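Local coordinates for protein diol-dehydratase (Roseburia inulinivorans, PDB 5I2A) that probably works as a B12-independent glycyl radical lyase that dehydrates 1,2-propanediol, at residues 666-669 / 670-674; 458-461 / 462-465; 492-495 / 496-500. One frame throughout, in Å; residues are numbered along the deposited sequence.

In the fold
Three short helical stretches from neighbouring helices of the pyruvate formate lyase-like region meet here, their centres 9 to 13 Å apart. Interaction 2, in helix 459-467, is almost wholly buried, and its R460-E463 salt bridge joins a buried arginine to a partly exposed glutamate. Interaction 3, in helix 489-521, has a buried side that packs on both other helices and a more open one carrying the E494-R497-K498 network. Interaction 1, in helix 661-678, is partly buried: small residues face helix 558-574, while R668 and Y672 turn their polar ends to 743-745. Y496 OH joins interactions 3 and 2 through M458 O, and F673 packs interaction 1 against interaction 3.

Interaction 1: residues 666-669 / 670-674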
loop_
_atom_site.group_PDB
_atom_site.type_symbol
_atom_site.label_atom_id
_atom_site.label_comp_id
_atom_site.label_asym_id
_atom_site.label_seq_id
_atom_site.Cartn_x
_atom_site.Cartn_y
_atom_site.Cartn_z
ATOM N N LEU A 666 0.282 -17.886 -42.519
ATOM C CA LEU A 666 1.263 -18.054 -41.452
ATOM C C LEU A 666 1.470 -16.750 -40.671
ATOM O O LEU A 666 1.706 -16.782 -39.476
ATOM C CB LEU A 666 2.594 -18.544 -42.008
ATOM C CG LEU A 666 2.615 -19.950 -42.607
ATOM C CD1 LEU A 666 4.006 -20.272 -43.104
ATOM C CD2 LEU A 666 2.164 -20.986 -41.590
ATOM N N ALA A 667 1.378 -15.611 -41.346
ATOM C CA ALA A 667 1.436 -14.331 -40.651
ATOM C C ALA A 667 0.270 -14.212 -39.682
ATOM O O ALA A 667 0.450 -13.780 -38.545
ATOM C CB ALA A 667 1.430 -13.184 -41.632
ATOM N N ARG A 668 -0.915 -14.601 -40.143
ATOM C CA ARG A 668 -2.116 -14.554 -39.317
ATOM C C ARG A 668 -1.974 -15.486 -38.120
ATOM O O ARG A 668 -2.260 -15.111 -36.984
ATOM C CB ARG A 668 -3.359 -14.937 -40.135
ATOM C CG ARG A 668 -4.685 -14.966 -39.342
ATOM C CD ARG A 668 -5.863 -15.401 -40.241
ATOM N NE ARG A 668 -7.153 -15.469 -39.546
ATOM C CZ ARG A 668 -7.968 -14.433 -39.345
ATOM N NH1 ARG A 668 -7.629 -13.214 -39.756
ATOM N NH2 ARG A 668 -9.126 -14.608 -38.713
ATOM N N GLU A 669 -1.531 -16.705 -38.389
ATOM C CA GLU A 669 -1.389 -17.721 -37.351
ATOM C C GLU A 669 -0.331 -17.310 -36.320
ATOM O O GLU A 669 -0.527 -17.466 -35.116
ATOM C CB GLU A 669 -1.046 -19.078 -37.990
ATOM C CG GLU A 669 -1.188 -20.281 -37.086
ATOM C CD GLU A 669 -0.926 -21.612 -37.805
ATOM O OE1 GLU A 669 -0.917 -21.648 -39.057
ATOM O OE2 GLU A 669 -0.730 -22.631 -37.108
ATOM N N ALA A 670 0.779 -16.762 -36.790
ATOM C CA ALA A 670 1.852 -16.360 -35.891
ATOM C C ALA A 670 1.446 -15.162 -35.034
ATOM O O ALA A 670 1.811 -15.091 -33.867
ATOM C CB ALA A 670 3.108 -16.039 -36.673
ATOM N N ALA A 671 0.723 -14.213 -35.624
ATOM C CA ALA A 671 0.207 -13.077 -34.868
ATOM C C ALA A 671 -0.647 -13.571 -33.689
ATOM O O ALA A 671 -0.528 -13.059 -32.573
ATOM C CB ALA A 671 -0.592 -12.154 -35.761
ATOM N N TYR A 672 -1.470 -14.592 -33.934
ATOM C CA TYR A 672 -2.306 -15.155 -32.882
ATOM C C TYR A 672 -1.496 -15.745 -31.728
ATOM O O TYR A 672 -1.962 -15.740 -30.600
ATOM C CB TYR A 672 -3.229 -16.234 -33.443
ATOM C CG TYR A 672 -4.554 -15.733 -33.976
ATOM C CD1 TYR A 672 -5.285 -14.763 -33.301
ATOM C CD2 TYR A 672 -5.078 -16.247 -35.155
ATOM C CE1 TYR A 672 -6.511 -14.328 -33.788
ATOM C CE2 TYR A 672 -6.297 -15.808 -35.657
ATOM C CZ TYR A 672 -7.007 -14.860 -34.978
ATOM O OH TYR A 672 -8.210 -14.442 -35.491
ATOM N N PHE A 673 -0.294 -16.251 -32.003
ATOM C CA PHE A 673 0.575 -16.771 -30.935
ATOM C C PHE A 673 0.960 -15.665 -29.943
ATOM O O PHE A 673 1.424 -15.940 -28.826
ATOM C CB PHE A 673 1.849 -17.413 -31.516
ATOM C CG PHE A 673 1.622 -18.757 -32.152
ATOM C CD1 PHE A 673 0.373 -19.353 -32.122
ATOM C CD2 PHE A 673 2.664 -19.429 -32.761
ATOM C CE1 PHE A 673 0.158 -20.607 -32.699
ATOM C CE2 PHE A 673 2.464 -20.680 -33.337
ATOM C CZ PHE A 673 1.206 -21.264 -33.308
ATOM N N TYR A 674 0.788 -14.416 -30.369
ATOM C CA TYR A 674 1.053 -13.271 -29.505
ATOM C C TYR A 674 -0.247 -12.667 -28.974
ATOM O O TYR A 674 -0.374 -12.429 -27.780
ATOM C CB TYR A 674 1.862 -12.202 -30.248
ATOM C CG TYR A 674 2.206 -10.990 -29.402
ATOM C CD1 TYR A 674 3.208 -11.052 -28.443
ATOM C CD2 TYR A 674 1.535 -9.783 -29.567
ATOM C CE1 TYR A 674 3.526 -9.944 -27.671
ATOM C CE2 TYR A 674 1.856 -8.665 -28.803
ATOM C CZ TYR A 674 2.849 -8.753 -27.860
ATOM O OH TYR A 674 3.160 -7.660 -27.093
#
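R668 and Y672, one helical turn apart, run side by side and point the same way. The closest approach of the two side chains is R668 NH2 to Y672 OH at 3.4 Å, but the angle is poor and this is not a hydrogen bond: the hydroxyl sits over one face of the guanidinium, where no N-H points. Guanidinium and ring planes stand 83° apart. Lower down, R668 CG lies 4.1 Å from Y672 CE2, and R668 NE is near the same ring carbon. R668 reaches this far because CG is anti to the backbone N (chi1 178°) and the chain stays extended to NE.

On the next flank of the helix, the carbonyl oxygen of E669 lies over one face of the F673 ring, 3.7 Å from CD1, and accepts a weak bond from F673 N. The backbone beneath is regular helix, with A670 N to L666 O at 2.8 Å and A671 N to A667 O at 3.0 Å.

The polar ends are positioned from outside this turn. R668 NH1 hydrogen-bonds K743 O and Y672 OH hydrogen-bonds D745 OD2, while A667, A670 and A671 pack against helix 558-574. This part of helix 661-678 therefore touches helix 558-574, the 743-745 loop and, through E669 and F673, helix 489-521. Because the hydroxyl meets the guanidinium face, the contact between arginine and tyrosine is one of packing, while their hydrogen bonds go to K743 and D745; the carboxylate of D745, bonded to the tyrosine hydroxyl, may partly offset the arginine's charge.

Interaction 2: residues 458-461 / 462-465; sequences MCRP and LEMV
R460 and E463 meet across an i to i+3 salt bridge in the first turns of helix 459-467, just after strand 454-457. The two side chains cross at a slant, with guanidinium and carboxylate planes 64° apart, and a single oxygen does the work. E463 OE1 sits at the guanidinium edge, near its plane, and takes R460 NE at 3.1 Å together with a weak bond from R460 NH2 at 3.0 Å. The grip is forked rather than a flat two-oxygen pairing: NE approaches OE1 from above the carboxylate plane, 35° out of it. Bends at chi2 (-113°) and chi3 turn the guanidinium edge toward E463, whereas E463 runs extended beyond CG to meet it.

M464 comes up beside the same guanidinium, its CE 3.8 Å from R460 NH2 and neither squarely over the face nor at the edge. Bends at chi2 and chi3 carry that methyl back toward the arginine. Behind these groups the backbone is tied by E463 N to C459 O at 3.0 Å and by M464 N to R460 O at the same length.

The third arginine nitrogen, NH1, bonds H151 O, while E463 OE2 receives a weak bond from G707 N. The ion pair therefore links the helix to two separate parts of the chain, and with several partners around a buried guanidinium its charge is probably well accommodated. P461 and L462 pack toward helix 489-521. Further along the helix, the methyl CG2 of V465 rests 3.4 Å from P461 O.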
loop_
_atom_site.group_PDB
_atom_site.type_symbol
_atom_site.label_atom_id
_atom_site.label_comp_id
_atom_site.label_asym_id
_atom_site.label_seq_id
_atom_site.Cartn_x
_atom_site.Cartn_y
_atom_site.Cartn_z
ATOM N N MET A 458 9.102 -10.688 -31.174
ATOM C CA MET A 458 8.561 -11.995 -31.543
ATOM C C MET A 458 9.598 -12.863 -32.259
ATOM O O MET A 458 9.403 -14.063 -32.379
ATOM C CB MET A 458 7.303 -11.852 -32.423
ATOM C CG MET A 458 6.170 -11.024 -31.783
ATOM S SD MET A 458 4.796 -10.704 -32.915
ATOM C CE MET A 458 4.421 -12.365 -33.425
ATOM N N CYS A 459 10.700 -12.271 -32.714
ATOM C CA CYS A 459 11.770 -13.064 -33.320
ATOM C C CYS A 459 12.651 -13.803 -32.300
ATOM O O CYS A 459 13.297 -14.798 -32.643
ATOM C CB CYS A 459 12.668 -12.175 -34.194
ATOM S SG CYS A 459 11.858 -11.505 -35.640
ATOM N N ARG A 460 12.731 -13.307 -31.067
ATOM C CA ARG A 460 13.635 -13.961 -30.122
ATOM C C ARG A 460 13.132 -15.368 -29.722
ATOM O O ARG A 460 13.933 -16.298 -29.690
ATOM C CB ARG A 460 13.889 -13.073 -28.903
ATOM C CG ARG A 460 14.710 -11.807 -29.244
ATOM C CD ARG A 460 16.109 -11.830 -28.580
ATOM N NE ARG A 460 16.930 -12.842 -29.195
ATOM C CZ ARG A 460 17.916 -13.519 -28.626
ATOM N NH1 ARG A 460 18.280 -13.317 -27.364
ATOM N NH2 ARG A 460 18.548 -14.418 -29.362
ATOM N N PRO A 461 11.813 -15.537 -29.456
ATOM C CA PRO A 461 11.316 -16.904 -29.264
ATOM C C PRO A 461 11.547 -17.811 -30.471
ATOM O O PRO A 461 11.717 -19.013 -30.279
ATOM C CB PRO A 461 9.810 -16.696 -29.026
ATOM C CG PRO A 461 9.748 -15.366 -28.363
ATOM C CD PRO A 461 10.758 -14.553 -29.161
ATOM N N LEU A 462 11.570 -17.248 -31.678
ATOM C CA LEU A 462 11.871 -18.039 -32.871
ATOM C C LEU A 462 13.327 -18.522 -32.842
ATOM O O LEU A 462 13.608 -19.687 -33.099
ATOM C CB LEU A 462 11.609 -17.234 -34.153
ATOM C CG LEU A 462 11.957 -17.953 -35.464
ATOM C CD1 LEU A 462 11.082 -19.186 -35.663
ATOM C CD2 LEU A 462 11.813 -17.002 -36.650
ATOM N N GLU A 463 14.244 -17.622 -32.529
ATOM C CA GLU A 463 15.643 -18.000 -32.358
ATOM C C GLU A 463 15.805 -19.081 -31.290
ATOM O O GLU A 463 16.640 -19.966 -31.432
ATOM C CB GLU A 463 16.493 -16.790 -31.999
ATOM C CG GLU A 463 16.678 -15.813 -33.140
ATOM C CD GLU A 463 17.715 -14.753 -32.820
ATOM O OE1 GLU A 463 17.392 -13.782 -32.106
ATOM O OE2 GLU A 463 18.863 -14.905 -33.261
ATOM N N MET A 464 14.991 -19.025 -30.236
ATOM C CA MET A 464 15.068 -20.029 -29.180
ATOM C C MET A 464 14.619 -21.414 -29.662
ATOM O O MET A 464 15.054 -22.428 -29.123
ATOM C CB MET A 464 14.244 -19.610 -27.959
ATOM C CG MET A 464 14.847 -18.460 -27.153
ATOM S SD MET A 464 16.573 -18.677 -26.626
ATOM C CE MET A 464 17.463 -17.771 -27.895
ATOM N N VAL A 465 13.766 -21.473 -30.674
ATOM C CA VAL A 465 13.390 -22.785 -31.189
ATOM C C VAL A 465 14.619 -23.457 -31.807
ATOM O O VAL A 465 14.848 -24.644 -31.592
ATOM C CB VAL A 465 12.250 -22.715 -32.222
ATOM C CG1 VAL A 465 11.921 -24.119 -32.750
ATOM C CG2 VAL A 465 11.011 -22.101 -31.591
#

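Interaction 3: residues 492-495 / 496-500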
loop_
_atom_site.group_PDB
_atom_site.type_symbol
_atom_site.label_atom_id
_atom_site.label_comp_id
_atom_site.label_asym_id
_atom_site.label_seq_id
_atom_site.Cartn_x
_atom_site.Cartn_y
_atom_site.Cartn_z
ATOM N N PHE A 492 7.626 -27.878 -35.241
ATOM C CA PHE A 492 8.378 -26.638 -35.122
ATOM C C PHE A 492 7.441 -25.520 -34.662
ATOM O O PHE A 492 7.770 -24.790 -33.745
ATOM C CB PHE A 492 9.048 -26.277 -36.449
ATOM C CG PHE A 492 9.983 -25.089 -36.363
ATOM C CD1 PHE A 492 9.485 -23.792 -36.341
ATOM C CD2 PHE A 492 11.352 -25.272 -36.340
ATOM C CE1 PHE A 492 10.333 -22.701 -36.260
ATOM C CE2 PHE A 492 12.212 -24.188 -36.275
ATOM C CZ PHE A 492 11.697 -22.899 -36.228
ATOM N N MET A 493 6.281 -25.398 -35.310
ATOM C CA MET A 493 5.305 -24.351 -34.982
ATOM C C MET A 493 4.891 -24.411 -33.529
ATOM O O MET A 493 4.785 -23.383 -32.866
ATOM C CB MET A 493 4.048 -24.464 -35.853
ATOM C CG MET A 493 4.046 -23.579 -37.071
ATOM S SD MET A 493 4.046 -21.822 -36.685
ATOM C CE MET A 493 2.427 -21.310 -37.213
ATOM N N GLU A 494 4.643 -25.629 -33.051
ATOM C CA GLU A 494 4.253 -25.858 -31.674
ATOM C C GLU A 494 5.368 -25.447 -30.710
ATOM O O GLU A 494 5.109 -24.844 -29.670
ATOM C CB GLU A 494 3.860 -27.326 -31.477
ATOM C CG GLU A 494 3.528 -27.711 -30.046
ATOM C CD GLU A 494 2.346 -26.940 -29.470
ATOM O OE1 GLU A 494 1.559 -26.351 -30.233
ATOM O OE2 GLU A 494 2.202 -26.924 -28.235
ATOM N N ALA A 495 6.610 -25.759 -31.060
ATOM C CA ALA A 495 7.741 -25.306 -30.263
ATOM C C ALA A 495 7.784 -23.765 -30.197
ATOM O O ALA A 495 8.024 -23.187 -29.135
ATOM C CB ALA A 495 9.045 -25.857 -30.832
ATOM N N TYR A 496 7.545 -23.112 -31.334
ATOM C CA TYR A 496 7.513 -21.656 -31.377
ATOM C C TYR A 496 6.377 -21.104 -30.520
ATOM O O TYR A 496 6.572 -20.139 -29.779
ATOM C CB TYR A 496 7.380 -21.148 -32.812
ATOM C CG TYR A 496 7.292 -19.639 -32.916
ATOM C CD1 TYR A 496 8.292 -18.822 -32.399
ATOM C CD2 TYR A 496 6.217 -19.033 -33.536
ATOM C CE1 TYR A 496 8.210 -17.434 -32.500
ATOM C CE2 TYR A 496 6.125 -17.650 -33.635
ATOM C CZ TYR A 496 7.115 -16.863 -33.118
ATOM O OH TYR A 496 7.003 -15.506 -33.218
ATOM N N ARG A 497 5.203 -21.728 -30.607
ATOM C CA ARG A 497 4.053 -21.290 -29.806
ATOM C C ARG A 497 4.416 -21.300 -28.316
ATOM O O ARG A 497 4.095 -20.360 -27.580
ATOM C CB ARG A 497 2.823 -22.168 -30.060
ATOM C CG ARG A 497 1.527 -21.623 -29.446
ATOM C CD ARG A 497 0.381 -22.635 -29.502
ATOM N NE ARG A 497 0.668 -23.816 -28.697
ATOM C CZ ARG A 497 0.487 -23.890 -27.382
ATOM N NH1 ARG A 497 0.014 -22.851 -26.712
ATOM N NH2 ARG A 497 0.773 -25.008 -26.736
ATOM N N LYS A 498 5.121 -22.343 -27.886
ATOM C CA LYS A 498 5.470 -22.478 -26.473
ATOM C C LYS A 498 6.554 -21.491 -26.042
ATOM O O LYS A 498 6.491 -20.955 -24.941
ATOM C CB LYS A 498 5.925 -23.909 -26.153
ATOM C CG LYS A 498 4.834 -24.993 -26.216
ATOM C CD LYS A 498 5.495 -26.373 -26.144
ATOM C CE LYS A 498 4.514 -27.517 -26.286
ATOM N NZ LYS A 498 5.215 -28.819 -26.505
ATOM N N GLN A 499 7.555 -21.271 -26.892
ATOM C CA GLN A 499 8.557 -20.251 -26.604
ATOM C C GLN A 499 7.880 -18.887 -26.447
ATOM O O GLN A 499 8.266 -18.089 -25.604
ATOM C CB GLN A 499 9.619 -20.179 -27.706
ATOM C CG GLN A 499 10.570 -21.353 -27.746
ATOM C CD GLN A 499 11.516 -21.356 -26.569
ATOM O OE1 GLN A 499 11.616 -20.375 -25.828
ATOM N NE2 GLN A 499 12.219 -22.452 -26.393
ATOM N N MET A 500 6.881 -18.631 -27.282
ATOM C CA MET A 500 6.159 -17.375 -27.232
ATOM C C MET A 500 5.391 -17.263 -25.918
ATOM O O MET A 500 5.512 -16.269 -25.222
ATOM C CB MET A 500 5.211 -17.252 -28.425
ATOM C CG MET A 500 5.947 -16.985 -29.738
ATOM S SD MET A 500 6.488 -15.267 -29.875
ATOM C CE MET A 500 4.939 -14.474 -30.285
#
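E494 starts with CG anti to its own N (chi1 176°) and then bends at chi2 (61°), which swings its carboxylate along the helix toward R497. R497 also leaves with CG opposite the backbone N, and its bend at chi3 turns the guanidinium edge to meet the acid. The two side chains lie side by side and grip through two bonds, one to each oxygen: R497 NE to E494 OE1 at 3.1 Å and nearly straight, and R497 NH2 to E494 OE2 at 2.8 Å. Both oxygens lie near the guanidinium plane and are met on the syn side, NE standing 33° out of the carboxylate plane, and the two bonds limit the rotation of both groups.

This is an i to i+3 salt bridge on helix 489-521, widened to a network by K498 one turn on from E494. The lysine chain passes across the glutamate; its CE comes within 3.1 Å of E494 OE2, while NZ stays 4.0 Å from that oxygen, a long ion pair. The carboxylate thus has one close and one distant cation beside it, which would probably favour its ionised form.

Much of the rest of this stretch is buried. F492 packs on helix 558-574 and meets F466 edge-to-face, while Q499 hydrogen-bonds S477 and I478. Y496 sends its hydroxyl to M458 O, and M500 CG lies over one face of the Y496 ring, 3.5 Å above the plane.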